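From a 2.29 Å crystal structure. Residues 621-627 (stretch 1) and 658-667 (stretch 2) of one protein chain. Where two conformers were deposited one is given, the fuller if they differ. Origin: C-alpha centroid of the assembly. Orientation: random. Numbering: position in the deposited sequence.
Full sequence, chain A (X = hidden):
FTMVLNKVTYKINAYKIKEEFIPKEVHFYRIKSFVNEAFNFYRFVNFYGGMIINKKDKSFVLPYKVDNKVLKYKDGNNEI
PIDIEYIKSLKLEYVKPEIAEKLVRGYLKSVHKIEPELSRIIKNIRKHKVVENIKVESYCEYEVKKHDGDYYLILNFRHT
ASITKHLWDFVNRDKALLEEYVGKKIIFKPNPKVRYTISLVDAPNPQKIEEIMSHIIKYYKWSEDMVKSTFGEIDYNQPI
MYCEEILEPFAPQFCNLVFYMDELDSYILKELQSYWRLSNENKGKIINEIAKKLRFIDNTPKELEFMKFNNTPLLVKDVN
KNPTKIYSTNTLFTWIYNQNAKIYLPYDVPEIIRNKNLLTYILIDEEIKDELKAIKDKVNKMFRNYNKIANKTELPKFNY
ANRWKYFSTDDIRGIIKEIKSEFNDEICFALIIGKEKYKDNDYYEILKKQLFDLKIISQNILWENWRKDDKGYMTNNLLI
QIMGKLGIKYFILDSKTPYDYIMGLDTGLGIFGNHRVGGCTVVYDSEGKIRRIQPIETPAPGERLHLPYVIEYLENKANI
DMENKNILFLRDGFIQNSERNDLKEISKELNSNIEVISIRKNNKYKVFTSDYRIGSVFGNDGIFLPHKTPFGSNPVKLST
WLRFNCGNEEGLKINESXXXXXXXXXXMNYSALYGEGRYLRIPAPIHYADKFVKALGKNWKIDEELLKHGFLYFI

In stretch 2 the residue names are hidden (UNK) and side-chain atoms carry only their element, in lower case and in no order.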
# COMPACT_ATOMS: atom_id res chain seq x y z
N ASP A 621 16.13 -7.52 -9.49
CA ASP A 621 15.03 -7.17 -8.56
C ASP A 621 15.38 -7.56 -7.14
O ASP A 621 15.85 -8.67 -6.91
CB ASP A 621 13.70 -7.87 -8.93
CG ASP A 621 13.06 -7.49 -10.25
OD1 ASP A 621 13.28 -6.34 -10.71
OD2 ASP A 621 12.29 -8.31 -10.78
N GLY A 622 15.11 -6.67 -6.21
CA GLY A 622 15.29 -6.92 -4.79
C GLY A 622 14.07 -7.65 -4.28
O GLY A 622 12.94 -7.26 -4.59
N ILE A 623 14.28 -8.76 -3.58
CA ILE A 623 13.22 -9.56 -2.98
C ILE A 623 13.36 -9.34 -1.47
O ILE A 623 14.30 -9.83 -0.84
CB ILE A 623 13.22 -11.05 -3.42
CG1 ILE A 623 13.19 -11.19 -4.96
CG2 ILE A 623 12.06 -11.82 -2.76
CD1 ILE A 623 13.44 -12.65 -5.45
N PHE A 624 12.43 -8.56 -0.93
CA PHE A 624 12.37 -8.05 0.43
C PHE A 624 11.27 -8.75 1.26
O PHE A 624 10.09 -8.68 0.91
CB PHE A 624 12.13 -6.53 0.28
CG PHE A 624 12.26 -5.62 1.48
CD1 PHE A 624 13.51 -5.25 1.96
CD2 PHE A 624 11.13 -5.05 2.06
CE1 PHE A 624 13.63 -4.39 3.05
CE2 PHE A 624 11.25 -4.19 3.15
CZ PHE A 624 12.50 -3.88 3.65
N LEU A 625 11.67 -9.47 2.34
CA LEU A 625 10.74 -10.17 3.22
C LEU A 625 11.03 -9.74 4.70
O LEU A 625 11.75 -10.43 5.43
CB LEU A 625 10.82 -11.69 2.99
CG LEU A 625 9.68 -12.56 3.54
CD1 LEU A 625 8.34 -12.24 2.86
CD2 LEU A 625 10.00 -14.04 3.36
N PRO A 626 10.50 -8.56 5.12
CA PRO A 626 10.88 -8.01 6.43
C PRO A 626 10.24 -8.55 7.70
O PRO A 626 10.94 -8.80 8.67
CB PRO A 626 10.63 -6.50 6.27
CG PRO A 626 9.49 -6.42 5.30
CD PRO A 626 9.67 -7.59 4.36
N HIS A 627 8.92 -8.65 7.72
CA HIS A 627 8.12 -8.93 8.90
C HIS A 627 7.65 -10.36 9.11
O HIS A 627 7.40 -11.09 8.15
CB HIS A 627 6.91 -7.97 8.89
CG HIS A 627 5.98 -8.19 7.73
ND1 HIS A 627 6.45 -8.59 6.49
CD2 HIS A 627 4.63 -8.07 7.68
CE1 HIS A 627 5.37 -8.73 5.73
NE2 HIS A 627 4.25 -8.42 6.40
N UNK A 658 20.91 -0.39 0.76
CA UNK A 658 19.52 0.09 0.61
C UNK A 658 18.50 -0.79 1.27
O UNK A 658 17.57 -0.26 1.87
c UNK A 658 18.98 1.94 -1.08
c UNK A 658 18.68 -1.50 -2.30
c UNK A 658 19.02 0.45 -0.81
c UNK A 658 19.59 -0.43 -1.91
N UNK A 659 18.66 -2.12 1.17
CA UNK A 659 17.74 -3.09 1.77
C UNK A 659 17.75 -2.96 3.27
O UNK A 659 16.68 -2.98 3.86
c UNK A 659 17.99 -4.52 1.27
s UNK A 659 17.67 -6.41 -0.81
c UNK A 659 16.04 -6.85 -0.71
c UNK A 659 17.62 -4.70 -0.22
N UNK A 660 18.93 -2.70 3.87
CA UNK A 660 19.04 -2.47 5.31
C UNK A 660 18.32 -1.17 5.66
O UNK A 660 17.57 -1.16 6.62
c UNK A 660 20.13 -3.42 8.14
c UNK A 660 20.67 -2.27 7.32
o UNK A 660 20.59 -4.55 8.03
c UNK A 660 20.50 -2.46 5.80
n UNK A 660 19.14 -3.14 8.99
N UNK A 661 18.51 -0.11 4.86
CA UNK A 661 17.83 1.17 5.07
C UNK A 661 16.31 1.01 4.98
O UNK A 661 15.59 1.56 5.81
c UNK A 661 17.57 4.30 5.37
c UNK A 661 18.02 4.49 2.97
c UNK A 661 18.32 2.24 4.06
c UNK A 661 17.52 3.58 4.03
N UNK A 662 15.84 0.29 3.96
CA UNK A 662 14.41 0.05 3.74
C UNK A 662 13.82 -0.75 4.87
O UNK A 662 12.73 -0.41 5.35
c UNK A 662 14.57 0.28 1.15
c UNK A 662 13.87 1.64 1.15
c UNK A 662 14.16 -0.59 2.37
c UNK A 662 14.35 -0.46 -0.15
N UNK A 663 14.57 -1.78 5.36
CA UNK A 663 14.20 -2.58 6.52
C UNK A 663 14.10 -1.72 7.76
O UNK A 663 13.16 -1.89 8.54
c UNK A 663 15.53 -4.40 9.20
c UNK A 663 15.20 -3.74 6.78
c UNK A 663 14.83 -4.54 8.01
c UNK A 663 13.70 -5.36 8.02
c UNK A 663 14.06 -5.93 10.33
o UNK A 663 13.70 -6.64 11.46
c UNK A 663 13.32 -6.06 9.17
c UNK A 663 15.17 -5.11 10.35
N UNK A 664 15.08 -0.82 7.97
CA UNK A 664 15.10 0.07 9.14
C UNK A 664 13.86 0.96 9.15
O UNK A 664 13.36 1.27 10.22
o UNK A 664 17.70 -0.91 9.73
c UNK A 664 16.35 0.97 9.15
o UNK A 664 18.74 0.92 9.06
c UNK A 664 17.69 0.28 9.34
N UNK A 665 13.40 1.38 7.95
CA UNK A 665 12.22 2.24 7.79
C UNK A 665 10.90 1.53 8.05
O UNK A 665 9.94 2.20 8.40
c UNK A 665 13.33 4.01 6.23
c UNK A 665 13.06 5.28 7.04
c UNK A 665 13.49 4.35 4.75
c UNK A 665 12.23 2.96 6.43
N UNK A 666 10.86 0.18 7.95
CA UNK A 666 9.65 -0.62 8.30
C UNK A 666 9.48 -0.66 9.85
O UNK A 666 8.41 -0.98 10.37
o UNK A 666 10.70 -2.85 8.48
c UNK A 666 10.06 -2.11 6.22
c UNK A 666 9.75 -2.07 7.73
N UNK A 667 10.57 -0.35 10.57
CA UNK A 667 10.64 -0.32 12.02
C UNK A 667 10.18 1.04 12.59
O UNK A 667 9.92 1.13 13.78
c UNK A 667 12.19 -1.42 13.75
c UNK A 667 12.07 -0.65 12.46
c UNK A 667 13.66 -1.59 14.13
c UNK A 667 13.87 -2.51 15.30
n UNK A 667 13.89 -3.93 14.87

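Position 658 carries four side-chain carbons, forked at the first, with one arm two carbons long. That is a beta-branched aliphatic chain, and none of it reaches the strand: Ile658.

At 659 the chain is unbranched: two carbons, a sulfur, one carbon. Its CA-to-CB bond points sideways, yet its end comes nearer, so that the terminal carbon lies 3.5 Å from Ile623 O, 4.1 Å from Gly622 CA and 4.0 Å from Phe624 CD1. Sulfur in mid-chain leaves one choice, Met659. Gly622 has no side chain, and an ideal CB there would sit 3.6 Å from Met659 CE, in space the methyl now borders.

Position 660 has three carbons, the third bearing one oxygen and one nitrogen. The CA-to-CB bond points away from the strand and the side chain makes no contact with it; the amide is that of Gln660.

Position 661 has four carbons forked at the second, its CA-to-CB bond also directed away: Leu661.

The same fork recurs at 662, but here CA-to-CB points toward the strand, and CB stands 3.9 Å from Phe624 CE1. This is Leu662.

Position 663 shows one carbon, then a six-carbon ring bearing one oxygen. One ring carbon packs 3.7 Å from Pro626 CB, while Pro626 O lies at the ring's edge, 3.7 Å from another ring carbon. The residue is Tyr663, and these two carbons are its CD1 and CE1.

At 664, two carbons with two oxygens on the second make a carboxylate. Its CA-to-CB bond points away from the strand, and nothing on the strand is touched: Asp664. Its OD1 accepts a hydrogen bond from Gln660 NE2 at 2.8 Å, one helical turn back.

Position 665, four carbons forked at the second, points its CA-to-CB bond sideways and makes no contact: Leu665.

Position 666 has one carbon carrying an oxygen and a carbon. The methyl carbon meets Phe624 CE2 at 3.9 Å, hence Thr666, with CG2 as that methyl. Its OG1 donates to Tyr663 O at 2.6 Å, satisfying the hydroxyl within its own stretch.

Position 667, four carbons in a row ending in nitrogen, is out of reach: Lys667.

The contact works by setting one aromatic ring against a helix. Phe624 has 94 Å² covered, the largest share, and its ring meets backbone as well as side chains: CE1 is 3.5 Å from Met659 O and CZ 3.4 Å from Tyr663 N, both near the ring plane. Those two backbone atoms already bond to each other along the helix, so the ring edge lies beside a satisfied pair. Strand and helix run at 30°, with axes 10.2 Å apart at closest approach, and no hydrogen bond joins them. The rule is apolar packing: a ring at the centre, a flexible thioether beside glycine, and a tyrosine against proline.

Stretch 2 658-667: IMQLLYDLTK
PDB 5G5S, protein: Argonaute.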